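Local coordinates for protein annexin (Schistosoma mansoni, PDB 4MDU) that binds acidic phospholipid membranes in a calcium-dependent manner, aggregates liposomes and takes part in host-parasite interaction and reproduction of the worm, at residues E43-S48 against I60-R65; Q76-L81 against K87-S92; G176-A181 against R277-A282. All coordinates share one frame; numbering follows the deposited sequence.

Contact 1: E43-S48 against I60-R65; sequences ERLHRS and INILAR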
loop_
_atom_site.group_PDB
_atom_site.type_symbol
_atom_site.label_atom_id
_atom_site.label_comp_id
_atom_site.label_asym_id
_atom_site.label_seq_id
_atom_site.Cartn_x
_atom_site.Cartn_y
_atom_site.Cartn_z
ATOM N N GLU B 43 5.229 -26.347 -36.017
ATOM C CA GLU B 43 4.523 -26.501 -37.286
ATOM C C GLU B 43 3.110 -25.976 -37.156
ATOM O O GLU B 43 2.667 -25.164 -37.963
ATOM C CB GLU B 43 4.474 -27.966 -37.731
ATOM C CG GLU B 43 5.713 -28.455 -38.469
ATOM C CD GLU B 43 5.485 -29.784 -39.181
ATOM O OE1 GLU B 43 4.351 -30.307 -39.128
ATOM O OE2 GLU B 43 6.440 -30.305 -39.799
ATOM N N ARG B 44 2.408 -26.447 -36.129
ATOM C CA ARG B 44 1.018 -26.057 -35.914
ATOM C C ARG B 44 0.854 -24.550 -35.736
ATOM O O ARG B 44 -0.061 -23.948 -36.311
ATOM C CB ARG B 44 0.403 -26.816 -34.735
ATOM C CG ARG B 44 0.227 -28.298 -35.006
ATOM C CD ARG B 44 -0.601 -28.977 -33.927
ATOM N NE ARG B 44 -0.396 -30.425 -33.905
ATOM C CZ ARG B 44 0.419 -31.050 -33.059
ATOM N NH1 ARG B 44 1.105 -30.354 -32.158
ATOM N NH2 ARG B 44 0.545 -32.371 -33.111
ATOM N N LEU B 45 1.734 -23.940 -34.948
ATOM C CA LEU B 45 1.698 -22.493 -34.803
ATOM C C LEU B 45 1.897 -21.862 -36.170
ATOM O O LEU B 45 1.161 -20.957 -36.568
ATOM C CB LEU B 45 2.758 -22.005 -33.817
ATOM C CG LEU B 45 2.465 -22.382 -32.358
ATOM C CD1 LEU B 45 3.665 -22.122 -31.444
ATOM C CD2 LEU B 45 1.206 -21.661 -31.863
ATOM N N HIS B 46 2.881 -22.366 -36.902
ATOM C CA HIS B 46 3.183 -21.816 -38.214
ATOM C C HIS B 46 1.957 -21.823 -39.135
ATOM O O HIS B 46 1.620 -20.806 -39.746
ATOM C CB HIS B 46 4.336 -22.585 -38.849
ATOM C CG HIS B 46 4.932 -21.895 -40.031
ATOM N ND1 HIS B 46 4.625 -22.243 -41.328
ATOM C CD2 HIS B 46 5.811 -20.869 -40.113
ATOM C CE1 HIS B 46 5.295 -21.466 -42.159
ATOM N NE2 HIS B 46 6.022 -20.622 -41.447
ATOM N N ARG B 47 1.295 -22.970 -39.235
ATOM C CA ARG B 47 0.065 -23.070 -40.011
ATOM C C ARG B 47 -0.921 -21.995 -39.570
ATOM O O ARG B 47 -1.489 -21.291 -40.400
ATOM C CB ARG B 47 -0.560 -24.461 -39.854
ATOM C CG ARG B 47 0.034 -25.530 -40.772
ATOM C CD ARG B 47 -0.234 -26.942 -40.254
ATOM N NE ARG B 47 -1.633 -27.137 -39.881
ATOM C CZ ARG B 47 -2.045 -28.000 -38.958
ATOM N NH1 ARG B 47 -1.159 -28.750 -38.307
ATOM N NH2 ARG B 47 -3.338 -28.112 -38.680
ATOM N N SER B 48 -1.094 -21.851 -38.260
ATOM C CA SER B 48 -2.092 -20.941 -37.712
ATOM C C SER B 48 -2.004 -19.536 -38.266
ATOM O O SER B 48 -3.009 -18.825 -38.327
ATOM C CB SER B 48 -2.007 -20.902 -36.192
ATOM O OG SER B 48 -2.370 -22.162 -35.657
ATOM N N ILE B 60 -3.650 -20.163 -29.012
ATOM C CA ILE B 60 -3.855 -20.142 -27.568
ATOM C C ILE B 60 -3.817 -21.547 -26.997
ATOM O O ILE B 60 -3.231 -21.780 -25.942
ATOM C CB ILE B 60 -5.198 -19.492 -27.181
ATOM C CG1 ILE B 60 -5.110 -17.974 -27.299
ATOM C CG2 ILE B 60 -5.565 -19.859 -25.752
ATOM C CD1 ILE B 60 -6.416 -17.310 -27.664
ATOM N N ASN B 61 -4.438 -22.483 -27.707
ATOM C CA ASN B 61 -4.571 -23.849 -27.205
ATOM C C ASN B 61 -3.258 -24.616 -27.196
ATOM O O ASN B 61 -3.193 -25.742 -26.699
ATOM C CB ASN B 61 -5.651 -24.626 -27.974
ATOM C CG ASN B 61 -7.054 -24.157 -27.637
ATOM O OD1 ASN B 61 -7.277 -23.531 -26.599
ATOM N ND2 ASN B 61 -8.011 -24.455 -28.512
ATOM N N ILE B 62 -2.215 -24.005 -27.750
ATOM C CA ILE B 62 -0.878 -24.573 -27.666
ATOM C C ILE B 62 -0.100 -23.841 -26.568
ATOM O O ILE B 62 0.185 -24.406 -25.508
ATOM C CB ILE B 62 -0.131 -24.448 -29.010
ATOM C CG1 ILE B 62 -0.773 -25.329 -30.078
ATOM C CG2 ILE B 62 1.330 -24.832 -28.864
ATOM C CD1 ILE B 62 -0.037 -25.246 -31.407
ATOM N N LEU B 63 0.209 -22.572 -26.834
ATOM C CA LEU B 63 1.078 -21.762 -25.992
ATOM C C LEU B 63 0.590 -21.638 -24.556
ATOM O O LEU B 63 1.394 -21.706 -23.628
ATOM C CB LEU B 63 1.273 -20.379 -26.616
ATOM C CG LEU B 63 2.023 -20.381 -27.952
ATOM C CD1 LEU B 63 2.006 -18.996 -28.588
ATOM C CD2 LEU B 63 3.460 -20.884 -27.756
ATOM N N ALA B 64 -0.720 -21.473 -24.369
ATOM C CA ALA B 64 -1.304 -21.407 -23.026
ATOM C C ALA B 64 -1.556 -22.794 -22.405
ATOM O O ALA B 64 -2.144 -22.905 -21.318
ATOM C CB ALA B 64 -2.589 -20.584 -23.039
ATOM N N ARG B 65 -1.140 -23.844 -23.106
ATOM C CA ARG B 65 -1.162 -25.200 -22.544
ATOM C C ARG B 65 0.227 -25.859 -22.446
ATOM O O ARG B 65 0.328 -27.077 -22.351
ATOM C CB ARG B 65 -2.108 -26.101 -23.334
ATOM C CG ARG B 65 -3.599 -25.687 -23.269
ATOM C CD ARG B 65 -4.082 -25.501 -21.820
ATOM N NE ARG B 65 -3.777 -26.657 -20.987
ATOM C CZ ARG B 65 -3.631 -26.615 -19.666
ATOM N NH1 ARG B 65 -3.780 -25.467 -19.008
ATOM N NH2 ARG B 65 -3.334 -27.725 -18.995
#
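Leu45 on helix 38-48 meets Ile62 and Leu63 near the end of helix 56-63, an apolar contact without a hydrogen bond across it. The side chain of Leu45 starts out from CB toward the second helix, with CG anti to the carbonyl carbon (chi1 -70°), and this places CG near Ile62. CG lies 3.9 Å from Ile62 CD1. Beyond it the fork divides the work: CD2 rests 3.8 Å from Ile62 CD1 and also touches Leu63 CG, while CD1 comes to 3.9 Å from Leu63 CD2. A branched leucine suits the place because its two methyls can serve two neighbours at once. In the first annexin repeat these two helices flank the loop that supplies the calcium ligands Met49, Gly51 and Gly53; the contact joins the helices that this loop connects, and the side chain of Leu45 is about 5 Å from that of Met49. In Ile62 the longer of the two branches, CG1-CD1, is extended (chi2 -179°), and the same CD1 also lies 3.7 Å from Arg44 CB. Arginine works here at the margin because its aliphatic root can pack on an isoleucine methyl while its guanidinium group forms a salt bridge through NH1 with Asp41. Helix 68-82 closes over the same apolar patch, with Ile74 touching both Leu45 and Ile62.

Contact 2: Q76-L81 against K87-S92; sequences QSYKSL and KDDLKS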
loop_
_atom_site.group_PDB
_atom_site.type_symbol
_atom_site.label_atom_id
_atom_site.label_comp_id
_atom_site.label_asym_id
_atom_site.label_seq_id
_atom_site.Cartn_x
_atom_site.Cartn_y
_atom_site.Cartn_z
ATOM N N GLN B 76 12.611 -22.034 -30.102
ATOM C CA GLN B 76 13.839 -22.513 -30.720
ATOM C C GLN B 76 13.531 -23.330 -31.971
ATOM O O GLN B 76 14.061 -23.062 -33.052
ATOM C CB GLN B 76 14.638 -23.356 -29.731
ATOM C CG GLN B 76 15.921 -23.927 -30.316
ATOM C CD GLN B 76 16.546 -24.991 -29.432
ATOM O OE1 GLN B 76 15.889 -25.962 -29.049
ATOM N NE2 GLN B 76 17.820 -24.813 -29.102
ATOM N N SER B 77 12.660 -24.321 -31.819
ATOM C CA SER B 77 12.335 -25.210 -32.915
ATOM C C SER B 77 11.804 -24.416 -34.100
ATOM O O SER B 77 12.220 -24.626 -35.235
ATOM C CB SER B 77 11.314 -26.254 -32.466
ATOM O OG SER B 77 10.864 -27.015 -33.571
ATOM N N TYR B 78 10.895 -23.491 -33.825
ATOM C CA TYR B 78 10.315 -22.644 -34.860
ATOM C C TYR B 78 11.379 -21.784 -35.546
ATOM O O TYR B 78 11.271 -21.476 -36.735
ATOM C CB TYR B 78 9.227 -21.770 -34.239
ATOM C CG TYR B 78 8.454 -20.859 -35.184
ATOM C CD1 TYR B 78 8.945 -19.600 -35.519
ATOM C CD2 TYR B 78 7.217 -21.228 -35.684
ATOM C CE1 TYR B 78 8.244 -18.750 -36.347
ATOM C CE2 TYR B 78 6.497 -20.379 -36.519
ATOM C CZ TYR B 78 7.021 -19.139 -36.847
ATOM O OH TYR B 78 6.331 -18.280 -37.674
ATOM N N LYS B 79 12.407 -21.405 -34.794
ATOM C CA LYS B 79 13.464 -20.544 -35.319
ATOM C C LYS B 79 14.299 -21.307 -36.344
ATOM O O LYS B 79 14.467 -20.863 -37.476
ATOM C CB LYS B 79 14.351 -20.034 -34.181
ATOM C CG LYS B 79 15.302 -18.906 -34.561
ATOM C CD LYS B 79 14.565 -17.583 -34.710
ATOM C CE LYS B 79 15.532 -16.430 -34.931
ATOM N N SER B 80 14.808 -22.465 -35.941
ATOM C CA SER B 80 15.591 -23.312 -36.828
ATOM C C SER B 80 14.767 -23.761 -38.029
ATOM O O SER B 80 15.293 -23.927 -39.132
ATOM C CB SER B 80 16.074 -24.543 -36.075
ATOM O OG SER B 80 14.988 -25.409 -35.818
ATOM N N LEU B 81 13.470 -23.948 -37.803
ATOM C CA LEU B 81 12.575 -24.501 -38.811
ATOM C C LEU B 81 12.138 -23.502 -39.876
ATOM O O LEU B 81 11.933 -23.875 -41.027
ATOM C CB LEU B 81 11.332 -25.087 -38.145
ATOM C CG LEU B 81 11.086 -26.583 -38.330
ATOM C CD1 LEU B 81 12.314 -27.383 -37.893
ATOM C CD2 LEU B 81 9.839 -27.015 -37.558
ATOM N N LYS B 87 8.379 -14.955 -31.745
ATOM C CA LYS B 87 7.951 -13.750 -31.046
ATOM C C LYS B 87 7.489 -12.691 -32.054
ATOM O O LYS B 87 6.365 -12.186 -31.968
ATOM C CB LYS B 87 9.097 -13.236 -30.176
ATOM C CG LYS B 87 8.829 -11.982 -29.343
ATOM C CD LYS B 87 10.128 -11.591 -28.594
ATOM C CE LYS B 87 9.939 -10.416 -27.638
ATOM N N ASP B 88 8.363 -12.374 -33.011
ATOM C CA ASP B 88 8.048 -11.421 -34.080
ATOM C C ASP B 88 6.791 -11.800 -34.851
ATOM O O ASP B 88 5.909 -10.971 -35.059
ATOM C CB ASP B 88 9.197 -11.328 -35.088
ATOM C CG ASP B 88 10.373 -10.527 -34.576
ATOM O OD1 ASP B 88 10.209 -9.747 -33.608
ATOM O OD2 ASP B 88 11.464 -10.678 -35.167
ATOM N N ASP B 89 6.730 -13.052 -35.293
ATOM C CA ASP B 89 5.620 -13.508 -36.113
ATOM C C ASP B 89 4.295 -13.449 -35.361
ATOM O O ASP B 89 3.253 -13.149 -35.946
ATOM C CB ASP B 89 5.884 -14.913 -36.658
ATOM C CG ASP B 89 6.856 -14.906 -37.816
ATOM O OD1 ASP B 89 7.076 -13.815 -38.383
ATOM O OD2 ASP B 89 7.394 -15.981 -38.161
ATOM N N LEU B 90 4.330 -13.730 -34.064
ATOM C CA LEU B 90 3.116 -13.589 -33.271
ATOM C C LEU B 90 2.754 -12.120 -33.128
ATOM O O LEU B 90 1.583 -11.759 -33.211
ATOM C CB LEU B 90 3.254 -14.239 -31.896
ATOM C CG LEU B 90 3.363 -15.760 -31.883
ATOM C CD1 LEU B 90 3.623 -16.234 -30.468
ATOM C CD2 LEU B 90 2.105 -16.375 -32.439
ATOM N N LYS B 91 3.760 -11.274 -32.915
ATOM C CA LYS B 91 3.488 -9.849 -32.757
ATOM C C LYS B 91 2.891 -9.237 -34.021
ATOM O O LYS B 91 1.947 -8.451 -33.959
ATOM C CB LYS B 91 4.736 -9.081 -32.327
ATOM C CG LYS B 91 4.657 -8.558 -30.895
ATOM C CD LYS B 91 5.810 -7.614 -30.567
ATOM C CE LYS B 91 5.696 -6.293 -31.326
ATOM N NZ LYS B 91 4.501 -5.490 -30.921
ATOM N N SER B 92 3.426 -9.608 -35.175
ATOM C CA SER B 92 2.935 -9.010 -36.402
ATOM C C SER B 92 1.595 -9.615 -36.855
ATOM O O SER B 92 0.879 -9.022 -37.658
ATOM C CB SER B 92 3.999 -9.083 -37.497
ATOM O OG SER B 92 4.351 -10.420 -37.767
#
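Tyr78 on helix 68-82 and Asp89 on helix 86-93 are the pair that joins these two segments, consecutive helices of the first annexin repeat connected by a short turn. The link is polar. Tyr78 OH donates a hydrogen bond to Asp89 OD2 over 2.6 Å, a short bond of the kind expected between a phenol and a carboxylate that is probably ionised. The acceptor lies in the plane of the ring, at its edge, so the hydroxyl hydrogen can point at it while staying in that plane. On the carboxylate the donor arrives on the anti side of OD2, 20° out of plane, and the two flat groups are turned 76° against each other. Tyrosine suits the place through its length: CG is anti to the backbone N (chi1 -177°), which carries the ring toward helix 86-93. Asp89, being short, keeps its carboxylate close to its own helix.

Van der Waals contact is secondary: OD2 also stands 3.4 Å from Tyr78 CE1. The largely buried ring is packed by Met49 and Ala42 and meets the ring of Tyr82 with the planes well inclined to each other. Met49, a ligand of the first calcium site, also touches Leu90, while the side chain of Asp93, another ligand of that site, is about 6 Å from that of Asp89 at the nearest.

Within each helix a serine hydroxyl folds back onto its own backbone. Ser92 OG donates to Asp88 O at 3.2 Å, an oxygen that also accepts from Ser92 N. Ser80 OG bonds Ser77 O at 2.9 Å, approaching from the same face of that carbonyl as Leu81 N.

Contact 3: G176-A181 against R277-A282; sequences GDYEYA and RKLLVA
Tyr178 and Leu279 mark the closest approach of the two segments' backbones, with the CA atom of Tyr178 7.3 Å from the CA atom of Leu279. Leu279 is the central residue of the contact. Its CG is anti to the backbone N (chi1 173°), and its CD2 methyl enters between Tyr178 and Ala181, one turn apart on helix 177-187. There CD2 sits 3.6 Å from Ala181 CB, and it also nears the carbonyl carbon of Ala181; a methyl-sized side chain suits this spot, where the leucine reaches right up to the backbone. Tyr178 meets the same leucine obliquely: its CD1 lies 4.0 Å from Leu279 CD2, and both CD1 and CE1 come to 4.1 Å from Leu279 CB. The two side chains run across each other at about a right angle. The CD1-CE1 side of the ring takes part in the apolar contact while the hydroxyl goes elsewhere, hydrogen-bonding OD1 of Asp128, which with Asp275 serves one calcium site; this packing between the second and third annexin repeats thus adjoins a site built from both of them.

Ahead of the contact, Gly176 takes the N-cap position with a phi of 143°, a conformation suited to glycine, and at the start of helix 177-187 Asp177 OD2 hydrogen-bonds Gly125 N of the second subunit. Helix 128-136 packs against both segments, through Ile132 on Tyr178 and Ala282, and helix 264-271 lies against Leu280 and Val281.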
loop_
_atom_site.group_PDB
_atom_site.type_symbol
_atom_site.label_atom_id
_atom_site.label_comp_id
_atom_site.label_asym_id
_atom_site.label_seq_id
_atom_site.Cartn_x
_atom_site.Cartn_y
_atom_site.Cartn_z
ATOM N N GLY B 176 15.266 2.257 4.713
ATOM C CA GLY B 176 14.372 1.702 5.716
ATOM C C GLY B 176 14.310 0.186 5.813
ATOM O O GLY B 176 14.940 -0.536 5.034
ATOM N N ASP B 177 13.525 -0.296 6.772
ATOM C CA ASP B 177 13.427 -1.726 7.019
ATOM C C ASP B 177 12.889 -2.479 5.806
ATOM O O ASP B 177 13.329 -3.594 5.511
ATOM C CB ASP B 177 12.572 -1.998 8.260
ATOM C CG ASP B 177 13.121 -1.308 9.507
ATOM O OD1 ASP B 177 14.349 -1.338 9.705
ATOM O OD2 ASP B 177 12.334 -0.730 10.287
ATOM N N TYR B 178 11.934 -1.882 5.102
ATOM C CA TYR B 178 11.350 -2.549 3.946
ATOM C C TYR B 178 12.404 -2.714 2.861
ATOM O O TYR B 178 12.543 -3.789 2.274
ATOM C CB TYR B 178 10.146 -1.768 3.409
ATOM C CG TYR B 178 9.750 -2.127 1.981
ATOM C CD1 TYR B 178 9.295 -3.405 1.663
ATOM C CD2 TYR B 178 9.808 -1.175 0.964
ATOM C CE1 TYR B 178 8.933 -3.728 0.373
ATOM C CE2 TYR B 178 9.437 -1.486 -0.343
ATOM C CZ TYR B 178 9.001 -2.763 -0.628
ATOM O OH TYR B 178 8.630 -3.087 -1.912
ATOM N N GLU B 179 13.156 -1.647 2.612
ATOM C CA GLU B 179 14.147 -1.637 1.541
ATOM C C GLU B 179 15.266 -2.627 1.825
ATOM O O GLU B 179 15.738 -3.344 0.936
ATOM C CB GLU B 179 14.723 -0.232 1.355
ATOM C CG GLU B 179 13.753 0.773 0.766
ATOM C CD GLU B 179 12.710 1.253 1.765
ATOM O OE1 GLU B 179 12.826 0.889 2.954
ATOM O OE2 GLU B 179 11.783 2.002 1.362
ATOM N N TYR B 180 15.682 -2.666 3.080
ATOM C CA TYR B 180 16.735 -3.576 3.477
ATOM C C TYR B 180 16.264 -5.015 3.274
ATOM O O TYR B 180 16.991 -5.837 2.695
ATOM C CB TYR B 180 17.144 -3.317 4.927
ATOM C CG TYR B 180 18.233 -4.247 5.418
ATOM C CD1 TYR B 180 17.920 -5.520 5.883
ATOM C CD2 TYR B 180 19.571 -3.861 5.409
ATOM C CE1 TYR B 180 18.903 -6.387 6.326
ATOM C CE2 TYR B 180 20.574 -4.723 5.865
ATOM C CZ TYR B 180 20.230 -5.987 6.322
ATOM O OH TYR B 180 21.193 -6.869 6.776
ATOM N N ALA B 181 15.043 -5.316 3.719
ATOM C CA ALA B 181 14.495 -6.667 3.554
ATOM C C ALA B 181 14.358 -7.012 2.084
ATOM O O ALA B 181 14.679 -8.126 1.662
ATOM C CB ALA B 181 13.141 -6.813 4.265
ATOM N N ARG B 277 5.777 -4.605 6.702
ATOM C CA ARG B 277 4.817 -5.620 7.150
ATOM C C ARG B 277 4.305 -6.453 5.982
ATOM O O ARG B 277 4.244 -7.683 6.058
ATOM C CB ARG B 277 3.660 -4.971 7.916
ATOM C CG ARG B 277 2.413 -5.836 8.014
ATOM C CD ARG B 277 1.410 -5.240 8.982
ATOM N NE ARG B 277 1.292 -3.799 8.798
ATOM C CZ ARG B 277 0.623 -2.991 9.617
ATOM N NH1 ARG B 277 0.002 -3.485 10.687
ATOM N NH2 ARG B 277 0.578 -1.686 9.370
ATOM N N LYS B 278 3.943 -5.779 4.892
ATOM C CA LYS B 278 3.350 -6.465 3.749
ATOM C C LYS B 278 4.348 -7.445 3.129
ATOM O O LYS B 278 3.978 -8.546 2.722
ATOM C CB LYS B 278 2.855 -5.463 2.685
ATOM C CG LYS B 278 1.851 -4.427 3.180
ATOM C CD LYS B 278 1.313 -3.584 2.015
ATOM C CE LYS B 278 0.734 -2.242 2.476
ATOM N NZ LYS B 278 1.665 -1.087 2.228
ATOM N N LEU B 279 5.607 -7.037 3.028
ATOM C CA LEU B 279 6.642 -7.935 2.525
ATOM C C LEU B 279 6.791 -9.159 3.458
ATOM O O LEU B 279 6.707 -10.306 3.017
ATOM C CB LEU B 279 7.972 -7.185 2.355
ATOM C CG LEU B 279 9.189 -8.049 1.986
ATOM C CD1 LEU B 279 8.911 -8.807 0.712
ATOM C CD2 LEU B 279 10.478 -7.229 1.841
ATOM N N LEU B 280 6.987 -8.914 4.750
ATOM C CA LEU B 280 7.098 -10.013 5.718
ATOM C C LEU B 280 5.863 -10.908 5.680
ATOM O O LEU B 280 5.974 -12.136 5.687
ATOM C CB LEU B 280 7.286 -9.472 7.136
ATOM C CG LEU B 280 8.571 -8.680 7.405
ATOM C CD1 LEU B 280 8.623 -8.163 8.837
ATOM C CD2 LEU B 280 9.749 -9.565 7.135
ATOM N N VAL B 281 4.680 -10.299 5.632
ATOM C CA VAL B 281 3.450 -11.087 5.615
ATOM C C VAL B 281 3.363 -11.921 4.354
ATOM O O VAL B 281 3.027 -13.119 4.407
ATOM C CB VAL B 281 2.192 -10.221 5.756
ATOM C CG1 VAL B 281 0.964 -11.030 5.350
ATOM C CG2 VAL B 281 2.059 -9.691 7.192
ATOM N N ALA B 282 3.682 -11.298 3.221
ATOM C CA ALA B 282 3.734 -12.035 1.958
ATOM C C ALA B 282 4.660 -13.254 2.065
ATOM O O ALA B 282 4.264 -14.376 1.730
ATOM C CB ALA B 282 4.183 -11.134 0.817
#

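In the fold
From the N terminus, contact 1 closes first, bringing helix 38-48 and helix 56-63 together across 11 residues that include the calcium-binding loop. Contact 2 follows on the next two helices, with five residues between its segments. The pair are neighbours in space: His46 CD2 lies 3.6 Å from Tyr78 OH, and Leu63 CD1 lies 3.7 Å from Leu90 CD1, so four helices of the first repeat form one packed unit. Contact 3 comes later and spans 95 residues, tying the second repeat to the third, with its centre about 41 Å from the centres of both others. The three are in series; none nests or crosses.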